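Local coordinates for protein DegT/DnrJ/EryC1/StrS aminotransferase (Brucella abortus 2308, PDB 4QGR) that binds pyridoxal 5'-phosphate and probably acts as an aminotransferase of the DegT/DnrJ/EryC1/StrS family, at residues I317-Y322 with R352-P357; D280-P285 with I300-R305; L55-V60 with A209-D214; G164-E169 with F187-A192; A104-V109 with K334-A339. One frame throughout, in Å; residues are numbered along the deposited sequence.

Interaction 1: residues I317-Y322 with R352-P357; sequences IPSVIY and RILSLP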
# COMPACT_ATOMS: atom_id res chain seq x y z
N ILE A 317 28.97 -16.69 9.35
CA ILE A 317 27.59 -17.19 9.34
C ILE A 317 26.67 -16.09 9.87
O ILE A 317 26.83 -15.66 11.01
CB ILE A 317 27.47 -18.48 10.20
CG1 ILE A 317 28.34 -19.59 9.60
CG2 ILE A 317 26.02 -18.91 10.33
CD1 ILE A 317 28.78 -20.63 10.62
N PRO A 318 25.75 -15.60 9.02
CA PRO A 318 24.78 -14.61 9.49
C PRO A 318 23.70 -15.26 10.34
O PRO A 318 23.37 -16.46 10.15
CB PRO A 318 24.17 -14.09 8.20
CG PRO A 318 24.23 -15.28 7.27
CD PRO A 318 25.54 -15.93 7.59
N SER A 319 23.16 -14.47 11.28
CA SER A 319 22.02 -14.92 12.10
C SER A 319 21.28 -13.68 12.56
O SER A 319 21.85 -12.59 12.60
CB SER A 319 22.48 -15.76 13.27
OG SER A 319 23.31 -15.03 14.19
N VAL A 320 20.00 -13.83 12.91
CA VAL A 320 19.17 -12.67 13.24
C VAL A 320 18.30 -13.01 14.45
O VAL A 320 17.81 -14.12 14.57
CB VAL A 320 18.23 -12.32 12.08
CG1 VAL A 320 17.46 -11.00 12.34
CG2 VAL A 320 19.03 -12.19 10.82
N ILE A 321 18.14 -12.04 15.34
CA ILE A 321 17.25 -12.20 16.48
C ILE A 321 15.88 -11.68 16.10
O ILE A 321 15.72 -10.50 15.84
CB ILE A 321 17.78 -11.39 17.68
CG1 ILE A 321 19.15 -11.90 18.10
CG2 ILE A 321 16.82 -11.50 18.86
CD1 ILE A 321 19.81 -11.06 19.18
N TYR A 322 14.91 -12.58 16.05
CA TYR A 322 13.48 -12.27 15.93
C TYR A 322 12.83 -12.73 17.26
O TYR A 322 12.68 -13.93 17.47
CB TYR A 322 12.88 -13.05 14.75
CG TYR A 322 13.40 -12.57 13.42
CD1 TYR A 322 13.04 -11.31 12.95
CD2 TYR A 322 14.22 -13.37 12.64
CE1 TYR A 322 13.56 -10.84 11.75
CE2 TYR A 322 14.71 -12.92 11.43
CZ TYR A 322 14.35 -11.68 10.97
OH TYR A 322 14.83 -11.24 9.73
N ARG A 352 17.32 -15.01 24.59
CA ARG A 352 17.85 -16.33 24.27
C ARG A 352 17.56 -16.87 22.87
O ARG A 352 18.18 -17.84 22.47
CB ARG A 352 17.41 -17.34 25.33
CG ARG A 352 15.91 -17.54 25.45
CD ARG A 352 15.50 -18.44 26.65
NE ARG A 352 14.06 -18.80 26.54
CZ ARG A 352 13.05 -18.23 27.23
NH1 ARG A 352 13.27 -17.31 28.14
NH2 ARG A 352 11.79 -18.63 27.03
N ILE A 353 16.64 -16.26 22.13
CA ILE A 353 16.27 -16.76 20.79
C ILE A 353 17.26 -16.31 19.70
O ILE A 353 17.87 -15.24 19.80
CB ILE A 353 14.83 -16.34 20.44
CG1 ILE A 353 14.22 -17.28 19.40
CG2 ILE A 353 14.76 -14.86 20.08
CD1 ILE A 353 12.72 -17.12 19.27
N LEU A 354 17.40 -17.12 18.66
CA LEU A 354 18.22 -16.77 17.51
C LEU A 354 17.77 -17.54 16.28
O LEU A 354 17.44 -18.71 16.39
CB LEU A 354 19.68 -17.10 17.81
CG LEU A 354 20.70 -16.64 16.74
CD1 LEU A 354 20.71 -15.13 16.58
CD2 LEU A 354 22.09 -17.16 17.07
N SER A 355 17.66 -16.86 15.14
CA SER A 355 17.30 -17.51 13.90
C SER A 355 18.52 -17.75 13.01
O SER A 355 19.40 -16.91 12.90
CB SER A 355 16.22 -16.73 13.16
OG SER A 355 15.08 -16.53 14.01
N LEU A 356 18.61 -18.95 12.44
CA LEU A 356 19.78 -19.42 11.67
C LEU A 356 19.46 -19.38 10.17
O LEU A 356 18.30 -19.35 9.78
CB LEU A 356 20.10 -20.88 12.04
CG LEU A 356 20.26 -21.16 13.53
CD1 LEU A 356 20.64 -22.62 13.76
CD2 LEU A 356 21.35 -20.23 14.09
N PRO A 357 20.49 -19.39 9.30
CA PRO A 357 20.22 -19.44 7.89
C PRO A 357 19.22 -20.55 7.54
O PRO A 357 19.33 -21.67 8.02
CB PRO A 357 21.59 -19.73 7.28
CG PRO A 357 22.55 -19.08 8.26
CD PRO A 357 21.94 -19.38 9.60
O HOH W 1 15.10 -15.43 16.56

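Interaction 2: residues D280-P285 with I300-R305; sequences DVVKVP and IESENR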
# COMPACT_ATOMS: atom_id res chain seq x y z
N ASP A 280 20.72 -31.54 21.39
CA ASP A 280 21.42 -31.74 22.65
C ASP A 280 22.24 -30.56 23.16
O ASP A 280 22.74 -30.61 24.29
CB ASP A 280 22.33 -32.97 22.56
CG ASP A 280 23.40 -32.84 21.51
OD1 ASP A 280 23.18 -32.28 20.39
OD2 ASP A 280 24.51 -33.31 21.77
N VAL A 281 22.44 -29.52 22.34
CA VAL A 281 23.20 -28.34 22.76
C VAL A 281 22.36 -27.04 22.80
O VAL A 281 22.74 -26.10 23.47
CB VAL A 281 24.45 -28.10 21.89
CG1 VAL A 281 25.50 -29.17 22.12
CG2 VAL A 281 24.09 -28.01 20.40
N VAL A 282 21.26 -26.98 22.05
CA VAL A 282 20.37 -25.84 22.09
C VAL A 282 18.92 -26.33 22.02
O VAL A 282 18.67 -27.48 21.73
CB VAL A 282 20.61 -24.83 20.93
CG1 VAL A 282 21.96 -24.14 21.08
CG2 VAL A 282 20.45 -25.47 19.57
N LYS A 283 17.99 -25.42 22.28
CA LYS A 283 16.59 -25.75 22.19
C LYS A 283 16.15 -25.58 20.75
O LYS A 283 16.29 -24.51 20.18
CB LYS A 283 15.80 -24.88 23.15
CG LYS A 283 14.31 -25.12 23.17
CD LYS A 283 13.71 -24.50 24.45
CE LYS A 283 12.24 -24.83 24.62
NZ LYS A 283 11.50 -24.44 23.42
N VAL A 284 15.62 -26.65 20.17
CA VAL A 284 15.31 -26.67 18.74
C VAL A 284 13.78 -26.60 18.53
O VAL A 284 13.01 -27.03 19.38
CB VAL A 284 15.92 -27.88 17.99
CG1 VAL A 284 17.44 -27.87 18.07
CG2 VAL A 284 15.37 -29.21 18.49
N PRO A 285 13.37 -26.04 17.40
CA PRO A 285 11.96 -25.95 17.08
C PRO A 285 11.39 -27.29 16.56
O PRO A 285 11.34 -27.54 15.37
CB PRO A 285 11.94 -24.84 16.01
CG PRO A 285 13.26 -25.01 15.29
CD PRO A 285 14.23 -25.37 16.39
N ILE A 300 16.10 -21.10 17.21
CA ILE A 300 16.61 -21.88 18.34
C ILE A 300 16.66 -20.99 19.58
O ILE A 300 16.51 -19.78 19.47
CB ILE A 300 18.01 -22.45 18.08
CG1 ILE A 300 19.02 -21.33 17.85
CG2 ILE A 300 17.92 -23.40 16.91
CD1 ILE A 300 20.46 -21.67 18.06
N GLU A 301 16.86 -21.59 20.74
CA GLU A 301 17.23 -20.83 21.93
C GLU A 301 18.53 -21.36 22.46
O GLU A 301 18.75 -22.56 22.49
CB GLU A 301 16.15 -20.88 23.01
CG GLU A 301 14.80 -20.36 22.58
CD GLU A 301 13.70 -20.75 23.55
OE1 GLU A 301 13.95 -20.76 24.75
OE2 GLU A 301 12.60 -21.06 23.10
N SER A 302 19.40 -20.47 22.90
CA SER A 302 20.72 -20.84 23.38
C SER A 302 21.11 -20.11 24.65
O SER A 302 20.79 -18.94 24.79
CB SER A 302 21.75 -20.52 22.29
OG SER A 302 23.06 -20.81 22.71
N GLU A 303 21.81 -20.80 25.56
CA GLU A 303 22.59 -20.14 26.61
C GLU A 303 23.63 -19.25 25.91
O GLU A 303 24.08 -19.59 24.81
CB GLU A 303 23.32 -21.15 27.51
N ASN A 304 24.00 -18.13 26.55
CA ASN A 304 24.94 -17.18 25.97
C ASN A 304 24.66 -16.92 24.50
O ASN A 304 25.56 -17.07 23.64
CB ASN A 304 26.36 -17.69 26.19
CG ASN A 304 26.67 -17.90 27.66
OD1 ASN A 304 27.04 -19.00 28.07
ND2 ASN A 304 26.50 -16.86 28.46
N ARG A 305 23.43 -16.54 24.20
CA ARG A 305 23.02 -16.32 22.82
C ARG A 305 23.85 -15.22 22.15
O ARG A 305 24.20 -15.34 20.97
CB ARG A 305 21.52 -15.95 22.75
CG ARG A 305 20.91 -15.89 21.37
CD ARG A 305 21.13 -14.55 20.65
NE ARG A 305 21.04 -13.39 21.54
CZ ARG A 305 19.92 -12.88 22.04
NH1 ARG A 305 18.74 -13.42 21.77
NH2 ARG A 305 19.98 -11.84 22.85
O HOH W 2 21.98 -23.71 24.93

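Interaction 3: residues L55-V60 with A209-D214; sequences LGVEHV and AMFTND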
# COMPACT_ATOMS: atom_id res chain seq x y z
N LEU A 55 -3.83 -23.69 -1.82
CA LEU A 55 -4.18 -23.58 -0.41
C LEU A 55 -5.52 -24.24 -0.07
O LEU A 55 -5.88 -24.32 1.10
CB LEU A 55 -4.29 -22.10 -0.02
CG LEU A 55 -3.04 -21.26 -0.13
CD1 LEU A 55 -3.33 -19.79 0.22
CD2 LEU A 55 -1.93 -21.81 0.73
N GLY A 56 -6.26 -24.65 -1.09
CA GLY A 56 -7.63 -25.14 -0.90
C GLY A 56 -8.63 -24.14 -0.38
O GLY A 56 -9.51 -24.49 0.41
N VAL A 57 -8.53 -22.90 -0.81
CA VAL A 57 -9.51 -21.89 -0.38
C VAL A 57 -10.20 -21.38 -1.63
O VAL A 57 -9.58 -21.29 -2.70
CB VAL A 57 -8.86 -20.71 0.38
CG1 VAL A 57 -8.07 -21.21 1.58
CG2 VAL A 57 -7.98 -19.91 -0.53
N GLU A 58 -11.47 -21.04 -1.50
CA GLU A 58 -12.29 -20.70 -2.67
C GLU A 58 -11.97 -19.33 -3.22
O GLU A 58 -12.11 -19.10 -4.43
CB GLU A 58 -13.77 -20.72 -2.30
CG GLU A 58 -14.27 -22.09 -1.88
CD GLU A 58 -15.76 -22.10 -1.58
OE1 GLU A 58 -16.55 -21.46 -2.32
OE2 GLU A 58 -16.14 -22.76 -0.58
N HIS A 59 -11.59 -18.41 -2.36
CA HIS A 59 -11.35 -17.02 -2.76
C HIS A 59 -9.99 -16.55 -2.33
O HIS A 59 -9.68 -16.60 -1.14
CB HIS A 59 -12.41 -16.06 -2.18
CG HIS A 59 -13.82 -16.47 -2.51
ND1 HIS A 59 -14.41 -16.19 -3.72
CD2 HIS A 59 -14.72 -17.19 -1.80
CE1 HIS A 59 -15.63 -16.73 -3.76
NE2 HIS A 59 -15.84 -17.33 -2.60
N VAL A 60 -9.21 -16.02 -3.28
CA VAL A 60 -7.93 -15.37 -2.98
C VAL A 60 -8.04 -13.95 -3.48
O VAL A 60 -8.40 -13.72 -4.67
CB VAL A 60 -6.74 -16.03 -3.68
CG1 VAL A 60 -5.45 -15.21 -3.44
CG2 VAL A 60 -6.61 -17.50 -3.23
N ALA A 209 -1.84 -10.93 0.21
CA ALA A 209 -3.14 -11.44 -0.20
C ALA A 209 -3.98 -11.79 1.01
O ALA A 209 -3.46 -11.99 2.14
CB ALA A 209 -2.97 -12.67 -1.06
N MET A 210 -5.25 -12.00 0.73
CA MET A 210 -6.25 -12.45 1.73
C MET A 210 -6.94 -13.65 1.17
O MET A 210 -7.06 -13.79 -0.04
CB MET A 210 -7.26 -11.35 2.07
CG MET A 210 -6.57 -10.08 2.56
SD MET A 210 -7.65 -8.64 2.68
CE MET A 210 -7.91 -8.35 0.94
N PHE A 211 -7.41 -14.50 2.08
CA PHE A 211 -7.97 -15.80 1.76
C PHE A 211 -9.28 -16.02 2.52
O PHE A 211 -9.38 -15.72 3.71
CB PHE A 211 -6.98 -16.90 2.15
CG PHE A 211 -5.57 -16.64 1.70
CD1 PHE A 211 -5.25 -16.69 0.35
CD2 PHE A 211 -4.57 -16.36 2.60
CE1 PHE A 211 -3.96 -16.49 -0.10
CE2 PHE A 211 -3.28 -16.11 2.15
CZ PHE A 211 -2.96 -16.19 0.81
N THR A 212 -10.31 -16.55 1.85
CA THR A 212 -11.51 -16.91 2.56
C THR A 212 -12.38 -17.82 1.71
O THR A 212 -12.30 -17.81 0.48
CB THR A 212 -12.33 -15.67 2.99
OG1 THR A 212 -13.38 -16.08 3.88
CG2 THR A 212 -12.88 -14.89 1.80
N ASN A 213 -13.17 -18.63 2.41
CA ASN A 213 -14.24 -19.39 1.75
C ASN A 213 -15.59 -18.71 1.71
O ASN A 213 -16.54 -19.24 1.12
CB ASN A 213 -14.39 -20.74 2.41
CG ASN A 213 -13.23 -21.65 2.13
OD1 ASN A 213 -12.65 -21.62 1.06
ND2 ASN A 213 -12.88 -22.48 3.11
N ASP A 214 -15.69 -17.55 2.32
CA ASP A 214 -16.95 -16.78 2.38
C ASP A 214 -17.03 -15.83 1.18
O ASP A 214 -16.31 -14.81 1.11
CB ASP A 214 -16.98 -16.04 3.70
CG ASP A 214 -18.21 -15.13 3.88
OD1 ASP A 214 -18.88 -14.74 2.93
OD2 ASP A 214 -18.45 -14.77 5.04
O HOH W 3 -10.55 -24.26 3.00
O HOH W 4 -17.77 -19.21 -1.73

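Interaction 4: residues G164-E169 with F187-A192; sequences GLFIIE and FGHVGA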
# COMPACT_ATOMS: atom_id res chain seq x y z
N GLY A 164 -18.47 -15.28 19.88
CA GLY A 164 -18.86 -14.76 18.56
C GLY A 164 -17.73 -14.06 17.75
O GLY A 164 -17.99 -13.36 16.78
N LEU A 165 -16.48 -14.32 18.10
CA LEU A 165 -15.39 -13.45 17.64
C LEU A 165 -14.93 -13.83 16.24
O LEU A 165 -14.95 -14.99 15.85
CB LEU A 165 -14.19 -13.53 18.60
CG LEU A 165 -14.51 -13.22 20.07
CD1 LEU A 165 -13.31 -13.34 21.00
CD2 LEU A 165 -15.15 -11.84 20.19
N PHE A 166 -14.42 -12.83 15.53
CA PHE A 166 -13.87 -12.96 14.20
C PHE A 166 -12.39 -13.34 14.27
O PHE A 166 -11.63 -12.72 15.03
CB PHE A 166 -14.03 -11.59 13.53
CG PHE A 166 -13.74 -11.55 12.06
CD1 PHE A 166 -14.55 -12.21 11.12
CD2 PHE A 166 -12.74 -10.72 11.57
CE1 PHE A 166 -14.27 -12.11 9.77
CE2 PHE A 166 -12.48 -10.60 10.23
CZ PHE A 166 -13.25 -11.29 9.32
N ILE A 167 -11.98 -14.33 13.50
CA ILE A 167 -10.60 -14.77 13.52
C ILE A 167 -9.94 -14.48 12.20
O ILE A 167 -10.40 -14.95 11.15
CB ILE A 167 -10.44 -16.28 13.81
CG1 ILE A 167 -11.00 -16.60 15.20
CG2 ILE A 167 -9.01 -16.70 13.73
CD1 ILE A 167 -11.12 -18.06 15.46
N ILE A 168 -8.85 -13.72 12.28
CA ILE A 168 -8.01 -13.42 11.13
C ILE A 168 -6.70 -14.19 11.33
O ILE A 168 -5.96 -13.93 12.31
CB ILE A 168 -7.68 -11.93 11.01
CG1 ILE A 168 -8.94 -11.08 10.87
CG2 ILE A 168 -6.71 -11.75 9.84
CD1 ILE A 168 -8.71 -9.60 11.12
N GLU A 169 -6.42 -15.11 10.43
CA GLU A 169 -5.15 -15.87 10.53
C GLU A 169 -4.05 -14.99 9.93
O GLU A 169 -4.13 -14.66 8.76
CB GLU A 169 -5.22 -17.18 9.75
CG GLU A 169 -3.86 -17.87 9.59
CD GLU A 169 -3.88 -19.14 8.79
OE1 GLU A 169 -4.88 -19.34 8.08
OE2 GLU A 169 -2.88 -19.94 8.89
N PHE A 187 -7.26 -21.16 7.66
CA PHE A 187 -7.82 -21.12 9.00
C PHE A 187 -8.57 -19.79 9.28
O PHE A 187 -8.44 -18.81 8.54
CB PHE A 187 -6.72 -21.35 10.03
CG PHE A 187 -6.05 -22.71 9.93
CD1 PHE A 187 -6.68 -23.84 10.46
CD2 PHE A 187 -4.81 -22.87 9.34
CE1 PHE A 187 -6.05 -25.09 10.40
CE2 PHE A 187 -4.18 -24.11 9.25
CZ PHE A 187 -4.82 -25.23 9.79
N GLY A 188 -9.35 -19.78 10.35
CA GLY A 188 -10.14 -18.61 10.73
C GLY A 188 -11.26 -18.28 9.78
O GLY A 188 -11.61 -19.09 8.88
N HIS A 189 -11.81 -17.09 9.93
CA HIS A 189 -12.80 -16.57 8.97
C HIS A 189 -12.13 -16.11 7.66
O HIS A 189 -12.73 -16.13 6.57
CB HIS A 189 -13.57 -15.41 9.62
CG HIS A 189 -14.48 -15.83 10.74
ND1 HIS A 189 -14.08 -15.87 12.06
CD2 HIS A 189 -15.80 -16.19 10.74
CE1 HIS A 189 -15.07 -16.30 12.82
NE2 HIS A 189 -16.14 -16.48 12.05
N VAL A 190 -10.88 -15.69 7.80
CA VAL A 190 -10.11 -15.10 6.72
C VAL A 190 -8.63 -15.24 7.09
O VAL A 190 -8.25 -15.15 8.28
CB VAL A 190 -10.52 -13.61 6.52
CG1 VAL A 190 -10.18 -12.79 7.74
CG2 VAL A 190 -9.94 -12.97 5.28
N GLY A 191 -7.81 -15.47 6.08
CA GLY A 191 -6.38 -15.53 6.23
C GLY A 191 -5.75 -14.36 5.52
O GLY A 191 -6.30 -13.83 4.57
N ALA A 192 -4.56 -14.00 6.00
CA ALA A 192 -3.77 -12.91 5.46
C ALA A 192 -2.32 -13.35 5.25
O ALA A 192 -1.76 -14.06 6.09
CB ALA A 192 -3.79 -11.75 6.45

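Interaction 5: residues A104-V109 with K334-A339; sequences AEPVFV and KHYSVA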
# COMPACT_ATOMS: atom_id res chain seq x y z
N ALA A 104 -9.49 0.64 17.04
CA ALA A 104 -9.71 -0.39 18.05
C ALA A 104 -8.48 -0.46 18.93
O ALA A 104 -7.51 0.28 18.71
CB ALA A 104 -10.04 -1.74 17.41
N GLU A 105 -8.51 -1.31 19.96
CA GLU A 105 -7.35 -1.50 20.83
C GLU A 105 -6.88 -2.93 20.75
O GLU A 105 -7.68 -3.84 20.85
CB GLU A 105 -7.64 -1.21 22.30
CG GLU A 105 -8.03 0.21 22.61
CD GLU A 105 -7.95 0.52 24.08
OE1 GLU A 105 -7.39 -0.27 24.88
OE2 GLU A 105 -8.49 1.56 24.47
N PRO A 106 -5.60 -3.13 20.53
CA PRO A 106 -5.06 -4.46 20.73
C PRO A 106 -5.01 -4.82 22.20
O PRO A 106 -4.88 -3.94 23.08
CB PRO A 106 -3.66 -4.38 20.13
CG PRO A 106 -3.27 -2.94 20.32
CD PRO A 106 -4.56 -2.15 20.19
N VAL A 107 -5.23 -6.10 22.48
CA VAL A 107 -5.02 -6.64 23.82
C VAL A 107 -4.00 -7.75 23.65
O VAL A 107 -4.23 -8.70 22.88
CB VAL A 107 -6.32 -7.20 24.46
CG1 VAL A 107 -6.00 -7.76 25.83
CG2 VAL A 107 -7.42 -6.15 24.47
N PHE A 108 -2.85 -7.62 24.31
CA PHE A 108 -1.73 -8.54 24.11
C PHE A 108 -1.74 -9.84 24.90
O PHE A 108 -1.99 -9.84 26.08
CB PHE A 108 -0.40 -7.82 24.38
CG PHE A 108 -0.07 -6.75 23.38
CD1 PHE A 108 0.27 -7.07 22.07
CD2 PHE A 108 0.02 -5.42 23.78
CE1 PHE A 108 0.59 -6.09 21.15
CE2 PHE A 108 0.38 -4.44 22.88
CZ PHE A 108 0.67 -4.78 21.56
N VAL A 109 -1.52 -10.96 24.21
CA VAL A 109 -1.55 -12.27 24.80
C VAL A 109 -0.16 -12.87 24.67
O VAL A 109 0.51 -12.65 23.67
CB VAL A 109 -2.60 -13.15 24.08
CG1 VAL A 109 -2.68 -14.53 24.77
CG2 VAL A 109 -3.92 -12.42 24.09
N LYS A 334 2.82 0.28 24.24
CA LYS A 334 3.05 -0.14 25.60
C LYS A 334 1.97 0.32 26.56
O LYS A 334 1.93 -0.15 27.70
CB LYS A 334 4.43 0.32 26.09
CG LYS A 334 4.58 1.80 26.29
CD LYS A 334 6.03 2.11 26.66
CE LYS A 334 6.25 3.58 26.95
NZ LYS A 334 7.63 3.72 27.50
N HIS A 335 1.10 1.23 26.13
CA HIS A 335 -0.04 1.62 26.96
C HIS A 335 -1.31 0.81 26.76
O HIS A 335 -2.27 0.96 27.52
CB HIS A 335 -0.24 3.14 26.84
CG HIS A 335 0.94 3.91 27.39
ND1 HIS A 335 1.33 3.82 28.72
CD2 HIS A 335 1.86 4.70 26.78
CE1 HIS A 335 2.43 4.54 28.90
NE2 HIS A 335 2.77 5.08 27.74
N TYR A 336 -1.32 -0.09 25.78
CA TYR A 336 -2.47 -0.98 25.56
C TYR A 336 -2.49 -2.09 26.63
O TYR A 336 -1.47 -2.36 27.28
CB TYR A 336 -2.49 -1.56 24.14
CG TYR A 336 -2.79 -0.53 23.09
CD1 TYR A 336 -4.00 0.15 23.08
CD2 TYR A 336 -1.88 -0.26 22.04
CE1 TYR A 336 -4.28 1.10 22.11
CE2 TYR A 336 -2.18 0.66 21.06
CZ TYR A 336 -3.38 1.34 21.09
OH TYR A 336 -3.70 2.28 20.13
N SER A 337 -3.65 -2.71 26.82
CA SER A 337 -3.79 -3.69 27.89
C SER A 337 -3.13 -5.01 27.53
O SER A 337 -2.96 -5.35 26.34
CB SER A 337 -5.26 -3.92 28.25
OG SER A 337 -5.90 -2.71 28.56
N VAL A 338 -2.76 -5.74 28.57
CA VAL A 338 -2.15 -7.06 28.42
C VAL A 338 -2.93 -8.07 29.22
O VAL A 338 -3.53 -7.77 30.23
CB VAL A 338 -0.64 -7.11 28.80
CG1 VAL A 338 0.14 -5.98 28.12
CG2 VAL A 338 -0.43 -7.05 30.30
N ALA A 339 -2.95 -9.28 28.73
CA ALA A 339 -3.69 -10.35 29.34
C ALA A 339 -3.33 -10.52 30.82
O ALA A 339 -2.22 -10.21 31.24
CB ALA A 339 -3.44 -11.64 28.57
O HOH W 5 -6.37 2.58 19.73
O HOH W 6 -5.96 -2.53 25.08
O HOH W 7 -5.44 0.88 26.76

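Interaction 1: residues I317-Y322 with R352-P357
Ile353 opens the contact from strand 353-356: its CG2 rests 3.5 Å from Tyr322 O and 4.1 Å from Ile321 CG2. Leu354 comes next. Chi1 (-174°) sets its CG anti to the backbone N, and CD1 beyond it meets Ser319 OG at 3.5 Å and also packs on Ile321 CG1, the Leu354 and Ile321 side chains at about a right angle. Ser355 makes the single antiparallel bridge, a hydrogen-bonded pair with Val320: Ser355 N gives a bond of 2.8 Å to Val320 O, and Val320 N returns one of 3.1 Å to Ser355 O. Ser355 CB lies in the plane of the Tyr322 ring, at the edge, while Val320 CG1 sits over one face of that ring. Ser355 OG bonds to Ser299 on the neighbouring strand and to a water. Pro357 ends the run, with CD 3.3 Å from Pro318 O and CG against Ile317 CG2. A loop with no regular structure of its own is thus held along the small sheet 298-301/353-356 by two backbone bonds. The water ties the Tyr322 backbone N to the Ser355 hydroxyl; the Tyr322 side chain lies about 8 Å from the bound pyridoxal phosphate.

Interaction 2: residues D280-P285 with I300-R305
Lys283 and Glu301 form a single antiparallel bridge, a hydrogen-bonded pair that lays the loop after helix 247-278 against strand 298-301 of a small two-stranded sheet. Lys283 N reaches Glu301 O at 3.0 Å, and Glu301 N answers to Lys283 O at the same length. The two side chains leave the bridge side by side, pointing the same way. A bend at the end of the lysine chain (chi4 -54°) places NZ near the acid, in a long salt bridge from Lys283 NZ to Glu301 OE2 at 3.6 Å. Val282, one residue before, turns its CB toward the strand: CB lies 3.3 Å from Glu301 O, CG1 touches Ser302 CB, and CG2 meets the CD1 tip of Ile300. Pro285 CD also touches Ile300 CG2. The next shell holds the charged ends. Lys283 NZ pairs with Asp114, while Glu301 splits its carboxylate, OE1 taking Arg352 and OE2 the hydroxyl of Tyr116, so the buried acid has several partners that probably favour its ionised form. Leu308 of helix 305-314 packs on Ile300 and Ser302. Farther along, one water donates to Val281 O at 2.9 Å and accepts from Glu303 N at 3.0 Å.

Interaction 3: residues L55-V60 with A209-D214
Phe211, Asn213 and His59 carry this contact. The Phe211 ring has Leu55 CD1 over one face, 3.7 Å from the centroid and 22° off the ring normal, a CH-pi contact from the last turn of helix 42-55. Val60 lies alongside Phe211, with CG2 in the plane of the ring at its edge. Asn213 CG is anti to the carbonyl carbon (chi1 -70°), which carries the amide toward Glu58. OD1 takes the N-H of Glu58 at 2.9 Å, nearly along the C=O axis, and ND2 gives to a water that donates to Gly56 O. The Glu58 and Asn213 side chains cross at about a right angle, though their flat ends are turned only 33° from each other. His59 N bonds to Thr212 O at 3.0 Å and His59 O to Thr212 N at 3.1 Å; His59 NE2 shares a second water with Glu58 OE1 and Asn213 O. Thr212 OG1 accepts from Asp214 N in an ST turn and also bonds to His189 O; Asp214 OD1, at the N-cap, takes Leu217 N. Gly56 closes helix 42-55 in a Schellman motif. This is the antiparallel margin of the large mixed sheet, 59-63 being one of the two outermost strands within this chain, as expected for a fold type I pyridoxal phosphate enzyme.

Interaction 4: residues G164-E169 with F187-A192
Strands 166-169 and 190-192 run parallel with a 31° angle between them, paired through Ile168 with Val190 and Glu169 with Gly191, and their backbone bonds include Glu169 N to Val190 O at 2.8 Å and Ala192 N to Glu169 O at 2.9 Å. Just before the regular pairing, Ile167 O takes a bond from His189 N and a weak one from Val190 N. The imidazole of His189 then folds back over the start of strand 166-170. Its ND1 accepts from Ile167 N at 3.0 Å, the donor tilted 21° out of the ring plane, which implies that ND1 carries no proton. Phe166 CD1 lies over one face of the same imidazole; the two rings stand nearly parallel and are offset, with centroids 5.1 Å apart. Farther round the phenyl, CZ touches Val190 CG1, which also packs at 3.8 Å on Ile168 CG1, the two aliphatic chains side by side. Gly188 has positive phi and brings its CA to 3.7 Å from Ile167 O. On the sheet face of Glu169, the extended side chain, CG anti to the backbone N (chi1 169°), reaches back to Phe187, whose N-H meets OE1 at 3.0 Å on the syn side but tilted out of the carboxylate plane. OE2 is held by the N-H of Gly185 and lies near the edge of the Phe187 ring, with Asp145 close by. Two backbone N-H groups thus grip a buried carboxylate and would partly offset the repulsion from that second acid, just before the strands lead on toward the cofactor pocket, where Ser194 binds pyridoxal phosphate.

Interaction 5: residues A104-V109 with K334-A339
Pro106 CD sits over the Tyr336 ring, 3.5 Å from its centroid and only 1° off its normal, a CH-pi contact squarely over the centre. Tyr336 CG is anti to the carbonyl carbon (chi1 -70°), which sets the base of the ring beside the proline, Tyr336 CG 3.7 Å from Pro106 CG. Glu105 comes obliquely to the same ring, its OE1 near the ring plane at the edge, 3.9 Å from Tyr336 CD1, with the carboxylate turned 51° from the ring. The other carboxylate oxygen, OE2, forms a salt bridge with Arg135. Phe108 lies on the same side of the sheet as Val338. Backbone bonds fix the parallel pairing, Phe108 N to Ser337 O at 3.0 Å and Ala339 N to Phe108 O at 2.9 Å. Three waters complete the join. One donates to both Glu105 OE1 and Pro106 O and accepts from Ser337 N; a second donates to Glu105 OE1 and to His335 O; the third links Tyr336 OH with Ala104 O. The short, weakly bonded strand 337-338 is thus added at the margin of the large sheet by two direct bonds, and where these stop, water and a proline-aromatic contact take over, giving a join that is part apolar, part bridged by water.

In the fold
From the N terminus, interaction 3 opens at 55-60 and closes only at 209-214; interaction 4, 164-169 with 187-192, lies wholly within that span. Their strands are neighbours in the large mixed sheet and touch directly, Phe211 N bonding to Gly191 O. Interaction 5 opens at 104-109 and closes at 334-339, so it crosses interaction 3, encloses interactions 4 and 2, and joins the far margin of the same sheet. Interaction 2, 280-285 with 300-305, closes before interaction 1 opens at 317-322, and interaction 1 crosses interaction 5. Interactions 1 and 2 share the small sheet; the centre of interaction 1 lies about 30 Å from that of interaction 4.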